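Local coordinates for MxaA (Stigmatella aurantiaca, PDB 4W4T), which serves as the terminal NADPH-dependent reductase domain of a myxalamid PKS-NRPS assembly line, probably releasing the carrier-bound chain by reducing it to a primary alcohol, at residues Leu129-Ser132 / Glu133-Gln137; Leu357-Phe360 / Leu361-Val364; Gly382-Leu385 / Lys386-Gly390; Ala400-Ile403 / Ser404-Ser408. All blocks are in the same frame, centred on the assembly; numbering follows the deposited sequence.

Contact 1: Leu129-Ser132 / Glu133-Gln137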
loop_
_atom_site.group_PDB
_atom_site.type_symbol
_atom_site.label_atom_id
_atom_site.label_comp_id
_atom_site.label_asym_id
_atom_site.label_seq_id
_atom_site.Cartn_x
_atom_site.Cartn_y
_atom_site.Cartn_z
ATOM N N LEU A 129 -18.161 -16.724 -16.304
ATOM C CA LEU A 129 -18.617 -16.113 -15.060
ATOM C C LEU A 129 -18.616 -17.111 -13.907
ATOM O O LEU A 129 -19.371 -16.960 -12.950
ATOM C CB LEU A 129 -20.022 -15.525 -15.230
ATOM C CG LEU A 129 -20.246 -14.678 -16.472
ATOM C CD1 LEU A 129 -21.723 -14.312 -16.636
ATOM C CD2 LEU A 129 -19.361 -13.421 -16.408
ATOM N N GLY A 130 -17.775 -18.139 -14.004
ATOM C CA GLY A 130 -17.672 -19.123 -12.946
ATOM C C GLY A 130 -18.690 -20.247 -13.048
ATOM O O GLY A 130 -18.740 -21.125 -12.185
ATOM N N LEU A 131 -19.481 -20.237 -14.113
ATOM C CA LEU A 131 -20.529 -21.233 -14.301
ATOM C C LEU A 131 -19.997 -22.449 -15.060
ATOM O O LEU A 131 -19.038 -22.339 -15.817
ATOM C CB LEU A 131 -21.717 -20.647 -15.069
ATOM C CG LEU A 131 -22.354 -19.355 -14.563
ATOM C CD1 LEU A 131 -23.515 -18.944 -15.485
ATOM C CD2 LEU A 131 -22.819 -19.536 -13.147
ATOM N N SER A 132 -20.630 -23.599 -14.856
ATOM C CA SER A 132 -20.366 -24.776 -15.683
ATOM C C SER A 132 -20.922 -24.544 -17.077
ATOM O O SER A 132 -21.746 -23.648 -17.270
ATOM C CB SER A 132 -21.004 -26.019 -15.071
ATOM O OG SER A 132 -22.413 -25.946 -15.174
ATOM N N GLU A 133 -20.500 -25.344 -18.055
ATOM C CA GLU A 133 -21.068 -25.215 -19.405
ATOM C C GLU A 133 -22.593 -25.337 -19.391
ATOM O O GLU A 133 -23.298 -24.593 -20.091
ATOM C CB GLU A 133 -20.482 -26.273 -20.347
ATOM C CG GLU A 133 -18.996 -26.131 -20.563
ATOM C CD GLU A 133 -18.650 -25.007 -21.517
ATOM O OE1 GLU A 133 -19.581 -24.424 -22.124
ATOM O OE2 GLU A 133 -17.442 -24.707 -21.664
ATOM N N LYS A 134 -23.098 -26.269 -18.591
ATOM C CA LYS A 134 -24.534 -26.496 -18.541
ATOM C C LYS A 134 -25.242 -25.280 -17.934
ATOM O O LYS A 134 -26.268 -24.834 -18.431
ATOM C CB LYS A 134 -24.863 -27.754 -17.740
ATOM C CG LYS A 134 -26.270 -28.257 -17.997
ATOM C CD LYS A 134 -26.557 -29.575 -17.288
ATOM C CE LYS A 134 -28.034 -29.924 -17.414
ATOM N NZ LYS A 134 -28.449 -30.909 -16.373
ATOM N N GLU A 135 -24.678 -24.756 -16.859
ATOM C CA GLU A 135 -25.250 -23.585 -16.198
ATOM C C GLU A 135 -25.192 -22.353 -17.088
ATOM O O GLU A 135 -26.136 -21.555 -17.127
ATOM C CB GLU A 135 -24.523 -23.299 -14.888
ATOM C CG GLU A 135 -24.816 -24.311 -13.791
ATOM C CD GLU A 135 -23.809 -24.258 -12.639
ATOM O OE1 GLU A 135 -22.768 -23.557 -12.744
ATOM O OE2 GLU A 135 -24.065 -24.929 -11.616
ATOM N N PHE A 136 -24.078 -22.190 -17.799
ATOM C CA PHE A 136 -23.918 -21.042 -18.685
ATOM C C PHE A 136 -24.938 -21.116 -19.827
ATOM O O PHE A 136 -25.552 -20.111 -20.206
ATOM C CB PHE A 136 -22.483 -20.975 -19.222
ATOM C CG PHE A 136 -22.157 -19.695 -19.960
ATOM C CD1 PHE A 136 -21.832 -18.539 -19.262
ATOM C CD2 PHE A 136 -22.149 -19.661 -21.343
ATOM C CE1 PHE A 136 -21.516 -17.369 -19.936
ATOM C CE2 PHE A 136 -21.855 -18.491 -22.034
ATOM C CZ PHE A 136 -21.541 -17.338 -21.328
ATOM N N GLN A 137 -25.140 -22.316 -20.359
ATOM C CA GLN A 137 -26.129 -22.504 -21.405
ATOM C C GLN A 137 -27.524 -22.166 -20.884
ATOM O O GLN A 137 -28.319 -21.526 -21.576
ATOM C CB GLN A 137 -26.096 -23.955 -21.941
ATOM C CG GLN A 137 -27.235 -24.241 -22.900
ATOM C CD GLN A 137 -27.210 -23.386 -24.149
ATOM O OE1 GLN A 137 -26.151 -22.994 -24.628
ATOM N NE2 GLN A 137 -28.395 -23.106 -24.706
HETATM O O HOH W 1 -19.990 -23.601 -11.164
#

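Contact 2: Leu357-Phe360 / Leu361-Val364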
loop_
_atom_site.group_PDB
_atom_site.type_symbol
_atom_site.label_atom_id
_atom_site.label_comp_id
_atom_site.label_asym_id
_atom_site.label_seq_id
_atom_site.Cartn_x
_atom_site.Cartn_y
_atom_site.Cartn_z
ATOM N N LEU A 357 -3.740 6.387 3.049
ATOM C CA LEU A 357 -4.197 7.417 2.121
ATOM C C LEU A 357 -3.048 7.923 1.250
ATOM O O LEU A 357 -3.202 8.144 0.054
ATOM C CB LEU A 357 -4.837 8.580 2.900
ATOM C CG LEU A 357 -5.129 9.872 2.134
ATOM C CD1 LEU A 357 -6.050 9.622 0.953
ATOM C CD2 LEU A 357 -5.723 10.925 3.063
ATOM N N LEU A 358 -1.887 8.085 1.865
ATOM C CA LEU A 358 -0.717 8.587 1.167
ATOM C C LEU A 358 -0.304 7.696 -0.011
ATOM O O LEU A 358 0.159 8.195 -1.034
ATOM C CB LEU A 358 0.436 8.719 2.156
ATOM C CG LEU A 358 1.778 9.241 1.661
ATOM C CD1 LEU A 358 1.673 10.704 1.287
ATOM C CD2 LEU A 358 2.821 9.041 2.749
HETATM N N MSE A 359 -0.465 6.382 0.143
HETATM C CA MSE A 359 -0.119 5.438 -0.922
HETATM C C MSE A 359 -0.799 5.809 -2.233
HETATM O O MSE A 359 -0.171 5.842 -3.289
HETATM C CB MSE A 359 -0.509 4.007 -0.544
HETATM C CG MSE A 359 0.264 3.418 0.629
HETATM SE SE MSE A 359 2.186 3.802 0.491
HETATM C CE MSE A 359 2.242 5.390 1.606
ATOM N N PHE A 360 -2.096 6.083 -2.143
ATOM C CA PHE A 360 -2.888 6.475 -3.302
ATOM C C PHE A 360 -2.343 7.720 -4.025
ATOM O O PHE A 360 -2.305 7.757 -5.252
ATOM C CB PHE A 360 -4.344 6.706 -2.878
ATOM C CG PHE A 360 -5.048 5.459 -2.393
ATOM C CD1 PHE A 360 -5.706 4.619 -3.288
ATOM C CD2 PHE A 360 -5.048 5.117 -1.049
ATOM C CE1 PHE A 360 -6.347 3.471 -2.850
ATOM C CE2 PHE A 360 -5.687 3.967 -0.604
ATOM C CZ PHE A 360 -6.341 3.144 -1.509
ATOM N N LEU A 361 -1.896 8.727 -3.282
ATOM C CA LEU A 361 -1.553 10.002 -3.910
ATOM C C LEU A 361 -0.101 10.108 -4.379
ATOM O O LEU A 361 0.237 10.981 -5.180
ATOM C CB LEU A 361 -1.866 11.157 -2.953
ATOM C CG LEU A 361 -3.206 11.077 -2.211
ATOM C CD1 LEU A 361 -3.348 12.244 -1.246
ATOM C CD2 LEU A 361 -4.383 11.024 -3.182
ATOM N N GLN A 362 0.760 9.223 -3.894
ATOM C CA GLN A 362 2.175 9.278 -4.241
ATOM C C GLN A 362 2.529 8.721 -5.602
ATOM O O GLN A 362 3.627 8.955 -6.104
ATOM C CB GLN A 362 2.988 8.516 -3.214
ATOM C CG GLN A 362 2.941 9.149 -1.885
ATOM C CD GLN A 362 4.016 8.623 -1.001
ATOM O OE1 GLN A 362 4.136 7.417 -0.772
ATOM N NE2 GLN A 362 4.860 9.524 -0.550
ATOM N N GLN A 363 1.614 7.949 -6.175
ATOM C CA GLN A 363 1.873 7.223 -7.414
ATOM C C GLN A 363 2.357 8.107 -8.570
ATOM O O GLN A 363 3.075 7.637 -9.454
ATOM C CB GLN A 363 0.612 6.476 -7.826
ATOM C CG GLN A 363 0.130 5.519 -6.765
ATOM C CD GLN A 363 -1.036 4.689 -7.234
ATOM O OE1 GLN A 363 -0.885 3.511 -7.550
ATOM N NE2 GLN A 363 -2.215 5.304 -7.290
ATOM N N VAL A 364 1.972 9.382 -8.561
ATOM C CA VAL A 364 2.448 10.313 -9.577
ATOM C C VAL A 364 3.874 10.773 -9.279
ATOM O O VAL A 364 4.168 11.232 -8.172
ATOM C CB VAL A 364 1.537 11.550 -9.688
ATOM C CG1 VAL A 364 2.085 12.522 -10.727
ATOM C CG2 VAL A 364 0.113 11.134 -10.029
#

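Contact 3: Gly382-Leu385 / Lys386-Gly390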
loop_
_atom_site.group_PDB
_atom_site.type_symbol
_atom_site.label_atom_id
_atom_site.label_comp_id
_atom_site.label_asym_id
_atom_site.label_seq_id
_atom_site.Cartn_x
_atom_site.Cartn_y
_atom_site.Cartn_z
ATOM N N GLY A 382 -24.004 16.891 -22.238
ATOM C CA GLY A 382 -25.122 17.454 -22.973
ATOM C C GLY A 382 -26.064 16.405 -23.542
ATOM O O GLY A 382 -27.275 16.622 -23.560
ATOM N N ASP A 383 -25.523 15.273 -24.001
ATOM C CA ASP A 383 -26.368 14.192 -24.524
ATOM C C ASP A 383 -27.179 13.519 -23.420
ATOM O O ASP A 383 -28.331 13.128 -23.625
ATOM C CB ASP A 383 -25.527 13.154 -25.267
ATOM C CG ASP A 383 -24.878 13.720 -26.508
ATOM O OD1 ASP A 383 -25.287 14.824 -26.928
ATOM O OD2 ASP A 383 -23.971 13.075 -27.069
ATOM N N THR A 384 -26.585 13.386 -22.241
ATOM C CA THR A 384 -27.321 12.875 -21.098
ATOM C C THR A 384 -28.444 13.838 -20.700
ATOM O O THR A 384 -29.573 13.425 -20.457
ATOM C CB THR A 384 -26.407 12.657 -19.901
ATOM O OG1 THR A 384 -25.355 11.746 -20.270
ATOM C CG2 THR A 384 -27.204 12.090 -18.737
ATOM N N LEU A 385 -28.114 15.124 -20.623
ATOM C CA LEU A 385 -29.096 16.124 -20.207
ATOM C C LEU A 385 -30.330 16.091 -21.120
ATOM O O LEU A 385 -31.472 16.053 -20.636
ATOM C CB LEU A 385 -28.458 17.512 -20.200
ATOM C CG LEU A 385 -29.208 18.589 -19.416
ATOM C CD1 LEU A 385 -28.986 18.443 -17.899
ATOM C CD2 LEU A 385 -28.802 19.990 -19.904
ATOM N N LYS A 386 -30.097 16.073 -22.427
ATOM C CA LYS A 386 -31.206 15.967 -23.385
ATOM C C LYS A 386 -32.014 14.690 -23.201
ATOM O O LYS A 386 -33.247 14.735 -23.121
ATOM C CB LYS A 386 -30.706 16.040 -24.829
ATOM C CG LYS A 386 -29.837 17.239 -25.132
ATOM C CD LYS A 386 -29.643 17.452 -26.637
ATOM C CE LYS A 386 -28.531 18.470 -26.909
ATOM N NZ LYS A 386 -27.270 17.818 -27.373
ATOM N N ALA A 387 -31.334 13.551 -23.112
ATOM C CA ALA A 387 -32.039 12.283 -23.051
ATOM C C ALA A 387 -32.893 12.175 -21.780
ATOM O O ALA A 387 -33.900 11.466 -21.763
ATOM C CB ALA A 387 -31.045 11.107 -23.140
ATOM N N LEU A 388 -32.495 12.882 -20.723
ATOM C CA LEU A 388 -33.205 12.795 -19.453
ATOM C C LEU A 388 -34.238 13.921 -19.244
ATOM O O LEU A 388 -34.910 13.946 -18.226
ATOM C CB LEU A 388 -32.219 12.812 -18.290
ATOM C CG LEU A 388 -31.281 11.597 -18.206
ATOM C CD1 LEU A 388 -30.460 11.684 -16.938
ATOM C CD2 LEU A 388 -32.065 10.297 -18.260
ATOM N N GLY A 389 -34.347 14.836 -20.197
ATOM C CA GLY A 389 -35.122 16.061 -19.989
ATOM C C GLY A 389 -36.604 15.846 -19.708
ATOM O O GLY A 389 -37.240 16.652 -19.015
ATOM N N GLY A 390 -37.159 14.762 -20.244
ATOM C CA GLY A 390 -38.557 14.431 -20.024
ATOM C C GLY A 390 -38.738 13.513 -18.831
ATOM O O GLY A 390 -39.855 13.093 -18.527
#

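Contact 4: Ala400-Ile403 / Ser404-Ser408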
loop_
_atom_site.group_PDB
_atom_site.type_symbol
_atom_site.label_atom_id
_atom_site.label_comp_id
_atom_site.label_asym_id
_atom_site.label_seq_id
_atom_site.Cartn_x
_atom_site.Cartn_y
_atom_site.Cartn_z
ATOM N N ALA A 400 -23.602 23.497 0.455
ATOM C CA ALA A 400 -23.403 23.226 1.870
ATOM C C ALA A 400 -24.384 22.160 2.388
ATOM O O ALA A 400 -24.031 21.327 3.212
ATOM C CB ALA A 400 -23.514 24.526 2.686
ATOM N N SER A 401 -25.611 22.174 1.878
ATOM C CA SER A 401 -26.609 21.204 2.307
ATOM C C SER A 401 -26.225 19.759 1.956
ATOM O O SER A 401 -26.332 18.872 2.808
ATOM C CB SER A 401 -27.974 21.528 1.685
ATOM O OG SER A 401 -28.968 20.661 2.207
ATOM N N LEU A 402 -25.816 19.522 0.710
ATOM C CA LEU A 402 -25.373 18.173 0.298
ATOM C C LEU A 402 -24.204 17.727 1.171
ATOM O O LEU A 402 -24.188 16.616 1.698
ATOM C CB LEU A 402 -24.957 18.129 -1.178
ATOM C CG LEU A 402 -24.542 16.725 -1.677
ATOM C CD1 LEU A 402 -25.767 15.830 -1.782
ATOM C CD2 LEU A 402 -23.791 16.771 -2.992
ATOM N N ILE A 403 -23.223 18.605 1.342
ATOM C CA ILE A 403 -22.067 18.244 2.153
ATOM C C ILE A 403 -22.481 17.968 3.601
ATOM O O ILE A 403 -21.964 17.057 4.227
ATOM C CB ILE A 403 -20.979 19.322 2.101
ATOM C CG1 ILE A 403 -20.460 19.463 0.667
ATOM C CG2 ILE A 403 -19.828 19.000 3.069
ATOM C CD1 ILE A 403 -20.181 18.155 -0.039
ATOM N N SER A 404 -23.443 18.717 4.127
ATOM C CA SER A 404 -23.910 18.450 5.490
ATOM C C SER A 404 -24.585 17.079 5.579
ATOM O O SER A 404 -24.390 16.342 6.544
ATOM C CB SER A 404 -24.868 19.542 5.967
ATOM O OG SER A 404 -25.297 19.267 7.290
ATOM N N THR A 405 -25.374 16.746 4.566
ATOM C CA THR A 405 -26.001 15.428 4.495
ATOM C C THR A 405 -24.937 14.335 4.554
ATOM O O THR A 405 -25.036 13.397 5.351
ATOM C CB THR A 405 -26.854 15.297 3.225
ATOM O OG1 THR A 405 -27.946 16.218 3.306
ATOM C CG2 THR A 405 -27.407 13.863 3.072
ATOM N N TYR A 406 -23.892 14.488 3.745
ATOM C CA TYR A 406 -22.782 13.524 3.715
ATOM C C TYR A 406 -22.073 13.443 5.059
ATOM O O TYR A 406 -21.940 12.367 5.641
ATOM C CB TYR A 406 -21.774 13.905 2.627
ATOM C CG TYR A 406 -22.226 13.674 1.195
ATOM C CD1 TYR A 406 -23.392 12.972 0.905
ATOM C CD2 TYR A 406 -21.464 14.137 0.128
ATOM C CE1 TYR A 406 -23.787 12.751 -0.406
ATOM C CE2 TYR A 406 -21.844 13.909 -1.189
ATOM C CZ TYR A 406 -23.000 13.210 -1.451
ATOM O OH TYR A 406 -23.375 12.966 -2.757
ATOM N N LEU A 407 -21.611 14.586 5.563
ATOM C CA LEU A 407 -20.877 14.586 6.818
ATOM C C LEU A 407 -21.726 14.063 7.990
ATOM O O LEU A 407 -21.213 13.340 8.829
ATOM C CB LEU A 407 -20.350 15.995 7.118
ATOM C CG LEU A 407 -19.339 16.508 6.090
ATOM C CD1 LEU A 407 -18.873 17.943 6.410
ATOM C CD2 LEU A 407 -18.143 15.570 5.995
ATOM N N SER A 408 -23.012 14.420 8.040
ATOM C CA SER A 408 -23.882 13.975 9.138
ATOM C C SER A 408 -23.965 12.443 9.207
ATOM O O SER A 408 -23.914 11.852 10.290
ATOM C CB SER A 408 -25.294 14.563 8.998
ATOM O OG SER A 408 -25.269 15.989 8.918
#

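Contact 1: Leu129-Ser132 / Glu133-Gln137
The chain passes from loop to helix at Ser132, whose O accepts the backbone N-H of Phe136 at 2.8 Å and closes the first turn. Ser132 is the N-cap. Its chi1 of 70° puts OG between its own N and carbonyl carbon, facing the helix start, where it accepts from Glu135 N at 3.1 Å. Glu135 returns the bond. Its chain reaches back extended, and OE1 takes Ser132 N at 3.0 Å. That bond is nearly straight (172°), but the N-H comes from above the carboxylate plane. A water donates to the same OE1 and to Gly130 O, tying the carboxylate to the preceding loop. Leu131 lies across Glu135, their CB atoms 3.9 Å apart. Its CD1 continues to Phe136, 3.8 Å from CA and 4.2 Å from ring atom CD1. With an alanine in place of Glu135, Ser132 N would probably be left without this acceptor and the water without one of its acceptors. Beyond the turn, Phe136 packs on Leu128 and on Leu176 of helix 159-177. The reciprocal Ser132-Glu135 bonds form a capping box, and Leu131 with Phe136 adds a hydrophobic staple, common at helix N-termini, here opening helix 133-142 of the Rossmann-fold domain.

Contact 2: Leu357-Phe360 / Leu361-Val364
Leu358 O is gripped by two backbone N-H groups. Gln362 N donates to it at 3.1 Å, and Leu361 N adds a weak bond of the same length. The first is an alpha-helical bond and the second is of 3-10 type. The Gln362 side chain lies close to this carbonyl and runs obliquely across Leu358. Its amide carbon CD sits 3.5 Å from Leu358 CG, so the polar group rests on an apolar branch. Beside it runs Met359, a selenomethionine here, pointing the same way. The bends at its chi2 and chi3 bring CE to 3.7 Å from Gln362 OE1. One residue on, the extended side chain of Gln363 reaches back to Phe360. Its NE2 donates to Phe360 O at 3.2 Å, tilted out of both the amide and the carbonyl planes. NE2 also bonds to Phe155 O, its stronger partner, and this pair of acceptors fixes how the amide is turned. On another side, CD1 of Leu357 and CD1 of Leu361 meet loosely at 4.4 Å. Leu361 then packs on helix 337-348, and Leu357 and Phe360 on helix 261-272. Leu358, Met359 and Gln362 instead face Tyr157 and Pro158 of the second subunit, so helix 352-362 lies between helices 261-272 and 337-348 of its own chain and the second subunit.

Contact 3: Gly382-Leu385 / Lys386-Gly390
Two side-chain pairs on different sides of the helix carry this contact, Lys386 with Asp383 and Thr384 with Leu388. The aliphatic part of Lys386 runs back over Gly382, and its CG comes to 3.1 Å from Gly382 O. A bend at chi4 then carries NZ to Asp383 OD1. The two side chains cross obliquely, and the salt bridge is long, 3.6 Å. It lies at the outer side of the helix, so its pull is probably modest. Thr384 and Leu388 lie side by side and point the same way. At Thr384, chi1 of -58° keeps OG1 beside the backbone N and leaves the methyl CG2 for Leu388, whose CD1 is 3.7 Å away. OG1 bonds to Glu204 OE2, while OE1 of that carboxylate accepts Asp383 N. Glu204 thus holds the first turn by a side chain and a backbone group together. An alanine at Leu388 would probably leave Thr384 CG2 without its apolar neighbour and open a gap against Tyr289. Beneath the side chains, the backbone makes successive i to i+4 bonds. Lys386 N reaches Gly382 O, and Ala387 N reaches Asp383 O. Leu388 N bonds to Thr384 O at 3.0 Å and more weakly to Leu385 O at 3.3 Å. The Ala387 methyl, 3.4 Å from Asp383 O, packs against Leu297 and Tyr308. The whole is a short helix with the Asp383-Lys386 pair at the outer side and Thr384, Ala387 and Leu388 laid on strand 307-310 and helix 287-298, away from the NADPH site.

Contact 4: Ala400-Ile403 / Ser404-Ser408
Leu402 lies over one face of the Tyr406 ring, and this pair forms the apolar centre. Leu402 CG is 4.1 Å from the ring centroid and 22° off the normal, a CH-pi contact displaced toward the rim. Its CD1 reaches Tyr406 CZ at 3.8 Å. Tyr406 has a chi2 of only -10°, which turns the ring to present this face to Leu402. Ile403 flanks the pair, its CD1 approaching Tyr406 CD2 obliquely. The other Ile403 branch, CG2, meets CD1 of Leu407 at 3.6 Å. These two side chains lie alongside each other and point the same way; Ile403 packs on Tyr324 and Leu407 on Phe328. At the far end of the ring, Tyr406 OH bonds to Gly249 O and Thr248 OG1, which settles the buried hydroxyl. The backbone below is regular. Tyr406 N donates to Leu402 O at 3.0 Å and Leu407 N to Ile403 O at 2.8 Å. At the polar edge, Ser408 bonds twice to Ser404 O. Its OG donates at 2.6 Å from above the carbonyl plane, and its N donates at 2.8 Å from the opposite face. Such a serine bond back to the preceding turn is common in helices. The whole is an amphipathic helix packed through i to i+4 neighbours, joining helix 318-328 to the loop after strand 239-248.

How the contacts relate
The four contacts are local and in series along the chain, each within a helix or at one of its ends. None touches another. Contact 1 is a surface cap, held mainly by polar bonds. The other three are partly buried. Contacts 2 and 3 mix apolar packing with polar bonds. Contact 4 centres on an aromatic ring under a leucine, while contact 3 places a long salt bridge outside and Thr384, Ala387 and Leu388 inside. Contact 2 is the one that meets the second subunit. Contacts 1 and 4 lie on opposite sides of the chain's centre, about 45 Å apart between centres, as do contacts 2 and 3, about 36 Å apart.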